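Local structure of GrpU microcompartment shell protein (Pectobacterium wasabiae, 4OLP) at the interface of chains A and B. The protein forms part of the shell of a glycyl-radical propanediol bacterial microcompartment and can bind an iron-sulfur cluster. Coordinates in Å, arbitrary orientation; residue numbers count along the deposited sequence, not the author numbering. Chains: chain A/B, GrpU microcompartment shell protein.

Contact 1: the interface of chains A and B. Residues chain A 48, 64; chain B 20, 65.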
loop_
_atom_site.group_PDB
_atom_site.type_symbol
_atom_site.label_atom_id
_atom_site.label_comp_id
_atom_site.label_asym_id
_atom_site.label_seq_id
_atom_site.Cartn_x
_atom_site.Cartn_y
_atom_site.Cartn_z
ATOM N N TYR A 48 -18.158 -9.040 3.507
ATOM C CA TYR A 48 -19.231 -9.283 2.541
ATOM C C TYR A 48 -20.255 -10.217 3.092
ATOM O O TYR A 48 -21.433 -10.090 2.772
ATOM C CB TYR A 48 -18.673 -9.827 1.232
ATOM C CG TYR A 48 -17.851 -8.807 0.521
ATOM C CD1 TYR A 48 -18.418 -7.599 0.133
ATOM C CD2 TYR A 48 -16.511 -9.010 0.273
ATOM C CE1 TYR A 48 -17.671 -6.631 -0.506
ATOM C CE2 TYR A 48 -15.752 -8.044 -0.375
ATOM C CZ TYR A 48 -16.342 -6.862 -0.765
ATOM O OH TYR A 48 -15.617 -5.884 -1.393
ATOM N N GLU A 64 -18.765 -0.596 2.458
ATOM C CA GLU A 64 -17.359 -0.636 2.773
ATOM C C GLU A 64 -16.848 0.785 2.921
ATOM O O GLU A 64 -17.356 1.679 2.281
ATOM C CB GLU A 64 -16.598 -1.367 1.697
ATOM C CG GLU A 64 -15.187 -1.736 2.093
ATOM C CD GLU A 64 -14.449 -2.581 1.058
ATOM O OE1 GLU A 64 -15.119 -3.374 0.341
ATOM O OE2 GLU A 64 -13.190 -2.478 0.982
ATOM N N ARG B 20 -16.334 -5.038 -7.629
ATOM C CA ARG B 20 -14.975 -5.269 -7.214
ATOM C C ARG B 20 -14.244 -6.352 -7.999
ATOM O O ARG B 20 -13.166 -6.797 -7.575
ATOM C CB ARG B 20 -14.932 -5.638 -5.751
ATOM C CG ARG B 20 -14.930 -4.470 -4.784
ATOM C CD ARG B 20 -13.649 -4.734 -4.012
ATOM N NE ARG B 20 -13.409 -4.093 -2.727
ATOM C CZ ARG B 20 -12.627 -4.626 -1.781
ATOM N NH1 ARG B 20 -12.056 -5.819 -1.953
ATOM N NH2 ARG B 20 -12.421 -3.982 -0.639
ATOM N N ILE B 65 -11.101 -10.734 -6.281
ATOM C CA ILE B 65 -11.779 -9.572 -5.722
ATOM C C ILE B 65 -10.691 -8.623 -5.240
ATOM O O ILE B 65 -9.747 -9.058 -4.551
ATOM C CB ILE B 65 -12.676 -9.998 -4.541
ATOM C CG1 ILE B 65 -13.730 -11.023 -4.994
ATOM C CG2 ILE B 65 -13.362 -8.811 -3.898
ATOM C CD1 ILE B 65 -14.657 -10.552 -6.100
#

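Contact 2: the interface of chains A and B. Residues chain A 45-46, 49; chain B 2-4, 39, 41.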
loop_
_atom_site.group_PDB
_atom_site.type_symbol
_atom_site.label_atom_id
_atom_site.label_comp_id
_atom_site.label_asym_id
_atom_site.label_seq_id
_atom_site.Cartn_x
_atom_site.Cartn_y
_atom_site.Cartn_z
ATOM N N PRO A 45 -13.568 -11.447 3.644
ATOM C CA PRO A 45 -14.671 -12.422 3.609
ATOM C C PRO A 45 -15.808 -12.112 4.596
ATOM O O PRO A 45 -16.994 -12.166 4.225
ATOM C CB PRO A 45 -13.975 -13.730 3.948
ATOM C CG PRO A 45 -12.575 -13.527 3.443
ATOM C CD PRO A 45 -12.255 -12.103 3.755
ATOM N N ASP A 46 -15.450 -11.801 5.846
ATOM C CA ASP A 46 -16.436 -11.443 6.884
ATOM C C ASP A 46 -17.230 -10.230 6.443
ATOM O O ASP A 46 -18.445 -10.143 6.669
ATOM C CB ASP A 46 -15.752 -11.132 8.220
ATOM C CG ASP A 46 -15.344 -12.384 8.996
ATOM O OD1 ASP A 46 -15.309 -13.505 8.419
ATOM O OD2 ASP A 46 -15.062 -12.246 10.210
ATOM N N PHE A 49 -19.821 -11.129 3.950
ATOM C CA PHE A 49 -20.767 -12.000 4.626
ATOM C C PHE A 49 -21.717 -11.169 5.471
ATOM O O PHE A 49 -22.931 -11.293 5.348
ATOM C CB PHE A 49 -20.068 -13.043 5.487
ATOM C CG PHE A 49 -21.020 -13.963 6.195
ATOM C CD1 PHE A 49 -21.635 -15.010 5.523
ATOM C CD2 PHE A 49 -21.310 -13.784 7.534
ATOM C CE1 PHE A 49 -22.518 -15.862 6.177
ATOM C CE2 PHE A 49 -22.186 -14.638 8.191
ATOM C CZ PHE A 49 -22.793 -15.671 7.508
ATOM N N LYS B 2 -8.350 -16.866 5.946
ATOM C CA LYS B 2 -9.700 -16.741 6.560
ATOM C C LYS B 2 -10.756 -16.896 5.474
ATOM O O LYS B 2 -10.718 -16.187 4.474
ATOM C CB LYS B 2 -9.857 -15.405 7.313
ATOM C CG LYS B 2 -11.222 -15.308 8.046
ATOM C CD LYS B 2 -11.284 -16.048 9.376
ATOM C CE LYS B 2 -12.755 -16.211 9.846
ATOM N NZ LYS B 2 -13.295 -17.518 9.362
ATOM N N LYS B 3 -11.697 -17.815 5.692
ATOM C CA LYS B 3 -12.684 -18.179 4.685
ATOM C C LYS B 3 -14.138 -18.020 5.126
ATOM O O LYS B 3 -14.467 -18.051 6.307
ATOM C CB LYS B 3 -12.433 -19.609 4.219
ATOM C CG LYS B 3 -12.868 -20.667 5.213
ATOM C CD LYS B 3 -12.396 -22.057 4.845
ATOM C CE LYS B 3 -12.878 -23.046 5.888
ATOM N NZ LYS B 3 -12.300 -24.401 5.688
ATOM N N ARG B 4 -15.017 -17.861 4.150
ATOM C CA ARG B 4 -16.413 -17.584 4.441
ATOM C C ARG B 4 -17.281 -17.918 3.222
ATOM O O ARG B 4 -16.843 -17.811 2.067
ATOM C CB ARG B 4 -16.512 -16.158 4.915
ATOM C CG ARG B 4 -17.829 -15.718 5.481
ATOM C CD ARG B 4 -18.049 -16.194 6.918
ATOM N NE ARG B 4 -17.118 -15.627 7.894
ATOM C CZ ARG B 4 -17.275 -15.791 9.203
ATOM N NH1 ARG B 4 -18.334 -16.446 9.663
ATOM N NH2 ARG B 4 -16.391 -15.279 10.045
ATOM N N LEU B 39 -15.634 -17.128 -0.212
ATOM C CA LEU B 39 -14.664 -16.071 -0.235
ATOM C C LEU B 39 -13.529 -16.539 0.610
ATOM O O LEU B 39 -13.728 -16.903 1.758
ATOM C CB LEU B 39 -15.247 -14.788 0.341
ATOM C CG LEU B 39 -16.448 -14.243 -0.421
ATOM C CD1 LEU B 39 -17.080 -13.080 0.322
ATOM C CD2 LEU B 39 -16.030 -13.804 -1.820
ATOM N N MET B 41 -9.173 -15.703 1.442
ATOM C CA MET B 41 -7.997 -14.850 1.239
ATOM C C MET B 41 -6.753 -15.698 1.063
ATOM O O MET B 41 -6.442 -16.543 1.903
ATOM C CB MET B 41 -7.854 -13.867 2.378
ATOM C CG MET B 41 -8.792 -12.700 2.196
ATOM S SD MET B 41 -8.409 -11.291 3.242
ATOM C CE MET B 41 -8.378 -12.058 4.863
#

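Contact 3: the interface of chains A and B. Residues chain A 48-49, 52; chain B 4-6, 39.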
loop_
_atom_site.group_PDB
_atom_site.type_symbol
_atom_site.label_atom_id
_atom_site.label_comp_id
_atom_site.label_asym_id
_atom_site.label_seq_id
_atom_site.Cartn_x
_atom_site.Cartn_y
_atom_site.Cartn_z
ATOM N N TYR A 48 -18.158 -9.040 3.507
ATOM C CA TYR A 48 -19.231 -9.283 2.541
ATOM C C TYR A 48 -20.255 -10.217 3.092
ATOM O O TYR A 48 -21.433 -10.090 2.772
ATOM C CB TYR A 48 -18.673 -9.827 1.232
ATOM C CG TYR A 48 -17.851 -8.807 0.521
ATOM C CD1 TYR A 48 -18.418 -7.599 0.133
ATOM C CD2 TYR A 48 -16.511 -9.010 0.273
ATOM C CE1 TYR A 48 -17.671 -6.631 -0.506
ATOM C CE2 TYR A 48 -15.752 -8.044 -0.375
ATOM C CZ TYR A 48 -16.342 -6.862 -0.765
ATOM O OH TYR A 48 -15.617 -5.884 -1.393
ATOM N N PHE A 49 -19.821 -11.129 3.950
ATOM C CA PHE A 49 -20.767 -12.000 4.626
ATOM C C PHE A 49 -21.717 -11.169 5.471
ATOM O O PHE A 49 -22.931 -11.293 5.348
ATOM C CB PHE A 49 -20.068 -13.043 5.487
ATOM C CG PHE A 49 -21.020 -13.963 6.195
ATOM C CD1 PHE A 49 -21.635 -15.010 5.523
ATOM C CD2 PHE A 49 -21.310 -13.784 7.534
ATOM C CE1 PHE A 49 -22.518 -15.862 6.177
ATOM C CE2 PHE A 49 -22.186 -14.638 8.191
ATOM C CZ PHE A 49 -22.793 -15.671 7.508
ATOM N N ASP A 52 -24.081 -8.744 3.394
ATOM C CA ASP A 52 -25.139 -9.549 2.755
ATOM C C ASP A 52 -26.275 -9.790 3.755
ATOM O O ASP A 52 -27.469 -9.694 3.432
ATOM C CB ASP A 52 -24.537 -10.866 2.318
ATOM C CG ASP A 52 -25.578 -11.887 1.923
ATOM O OD1 ASP A 52 -26.092 -11.787 0.782
ATOM O OD2 ASP A 52 -25.835 -12.816 2.732
ATOM N N ARG B 4 -15.017 -17.861 4.150
ATOM C CA ARG B 4 -16.413 -17.584 4.441
ATOM C C ARG B 4 -17.281 -17.918 3.222
ATOM O O ARG B 4 -16.843 -17.811 2.067
ATOM C CB ARG B 4 -16.512 -16.158 4.915
ATOM C CG ARG B 4 -17.829 -15.718 5.481
ATOM C CD ARG B 4 -18.049 -16.194 6.918
ATOM N NE ARG B 4 -17.118 -15.627 7.894
ATOM C CZ ARG B 4 -17.275 -15.791 9.203
ATOM N NH1 ARG B 4 -18.334 -16.446 9.663
ATOM N NH2 ARG B 4 -16.391 -15.279 10.045
ATOM N N ILE B 5 -18.470 -18.449 3.484
ATOM C CA ILE B 5 -19.375 -18.876 2.422
ATOM C C ILE B 5 -20.677 -18.165 2.604
ATOM O O ILE B 5 -21.246 -18.189 3.679
ATOM C CB ILE B 5 -19.637 -20.382 2.452
ATOM C CG1 ILE B 5 -18.363 -21.147 2.108
ATOM C CG2 ILE B 5 -20.728 -20.749 1.453
ATOM C CD1 ILE B 5 -18.365 -22.573 2.607
ATOM N N ILE B 6 -21.141 -17.515 1.551
ATOM C CA ILE B 6 -22.397 -16.802 1.594
ATOM C C ILE B 6 -23.405 -17.686 0.902
ATOM O O ILE B 6 -23.300 -17.924 -0.298
ATOM C CB ILE B 6 -22.297 -15.440 0.883
ATOM C CG1 ILE B 6 -21.348 -14.535 1.649
ATOM C CG2 ILE B 6 -23.669 -14.776 0.757
ATOM C CD1 ILE B 6 -20.802 -13.382 0.835
ATOM N N LEU B 39 -15.634 -17.128 -0.212
ATOM C CA LEU B 39 -14.664 -16.071 -0.235
ATOM C C LEU B 39 -13.529 -16.539 0.610
ATOM O O LEU B 39 -13.728 -16.903 1.758
ATOM C CB LEU B 39 -15.247 -14.788 0.341
ATOM C CG LEU B 39 -16.448 -14.243 -0.421
ATOM C CD1 LEU B 39 -17.080 -13.080 0.322
ATOM C CD2 LEU B 39 -16.030 -13.804 -1.820
#

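Contact 1: the interface of chains A and B
A trans first torsion (chi1 -167°) and a chain extended beyond CG straighten A:Glu64 and carry its carboxylate across to B:Arg20, whose chain, bent at chi2 (-123°), runs on toward chain A and ends with NH2 by the carboxylate. This is an edge contact between neighbouring BMC-domain subunits, the kind of seam that closes the cyclic hexamers of the family. A:Glu64 belongs to strand 60-65, while B:Arg20 comes from the turn just after helix 11-19. The two form a salt bridge through NH2 of the guanidinium and OE2 of the carboxylate, although the atoms are modelled too close together for the details of the bond to be trusted. The other carboxylate oxygen, OE1, is 2.9 Å from NH2 of B:Arg20, but the N-H does not aim at it. The two side chains meet nearly at right angles, with their flat groups inclined by 59°, so they do not form a parallel, two-pronged pair. A:Tyr48, from helix 44-56, approaches the same arginine over one face: its phenol OH sits 3.1 Å from NE, offset toward the rim of the guanidinium, and rests there as a polar contact on the face rather than on an in-plane N-H. The tyrosine ring stands almost perpendicular to that plane, presenting the hydroxyl rather than a ring face. Beyond this group B:Ile65 adds a loose flank, its CG2 methyl 4.3 Å from CE2 of A:Tyr48.

Contact 2: the interface of chains A and B
A:Pro45 presses its ring against strands 3-7 and 36-42 of chain B and forms the apolar centre of this seam between BMC-domain subunits. Its CB meets CB of B:Arg4 at 3.6 Å and also rests beside CB of B:Leu39. Further round the same rim, CD reaches CG of B:Met41 at 3.8 Å, the proline and methionine side chains crossing nearly at right angles. Between these two contacts CG lies 3.4 Å from the backbone O of B:Lys2, so the proline is bordered by main chain as well as side chains.

One turn further along helix 44-56, A:Phe49 receives the aliphatic part of B:Arg4: CG of the arginine is 3.5 Å from CB of the phenylalanine, and CD stands over one face of the ring, toward its rim. Bends at chi2 (78°) and chi3 (65°) then carry the guanidinium of B:Arg4 away from the proline to A:Asp46. There NE and NH2 both donate to OD1 of the carboxylate, at 2.8 Å for NE and 2.6 Å for NH2, in a side-on salt bridge focused on one oxygen. Both nitrogens approach from the same face of the carboxylate, about 40° out of its plane. A:Asp46 lies in the first turn of its helix, whose N-terminal end may further favour a negative charge. At the outer rim, NZ of B:Lys2 remains 4.6 Å from OD1 of A:Asp46, where it could add a longer-range attraction.

Contact 3: the interface of chains A and B
B:Ile6 sends two branches from its CB into helix 44-56 of chain A, packing strand against helix across the edge of adjoining BMC-domain subunits. With CG1 anti to the carbonyl carbon (chi1 -66°), the longer branch lies against the helix where A:Tyr48 passes into A:Phe49, and the CG2 methyl is directed to A:Asp52. Along the longer branch, CG1 comes within 3.9 Å of CD1 on the A:Phe49 ring. At its tip, CD1 lies 3.9 Å from the backbone O of A:Tyr48, with the CB of that tyrosine a little farther away. The short branch meets a carboxylate: CG2 is 3.5 Å from OD2 of A:Asp52, the two side chains running antiparallel past one another, and the methyl touches the carboxylate by van der Waals contact.

Neighbouring residues extend the packing on either side. The backbone O of B:Ile5 lies beside the CD1-CE1 flank of the A:Phe49 ring, 3.6 Å from CE1, and the aliphatic stem of B:Arg4 continues along the same ring. On the other side, B:Leu39 of strand 36-42 brings CD1 to 3.7 Å from CB of A:Tyr48, crossing that side chain near its base at about a right angle.

Helix 44-56 of chain A runs through all three contacts. Contact 2 and contact 3, whose C-alpha centres are about 6 Å apart, share A:Phe49, B:Arg4 and B:Leu39, and thus form one continuous surface where successive turns of the helix lie against strands 3-7 and 36-42. Contact 1 is about 11 Å from contact 2 and 10 Å from contact 3; A:Tyr48 joins it to the latter, with its base in contact 3 and its hydroxyl in contact 1. Since the assembly holds six copies, the same seam probably recurs around the ring, combining apolar packing with charged pairs at separate points.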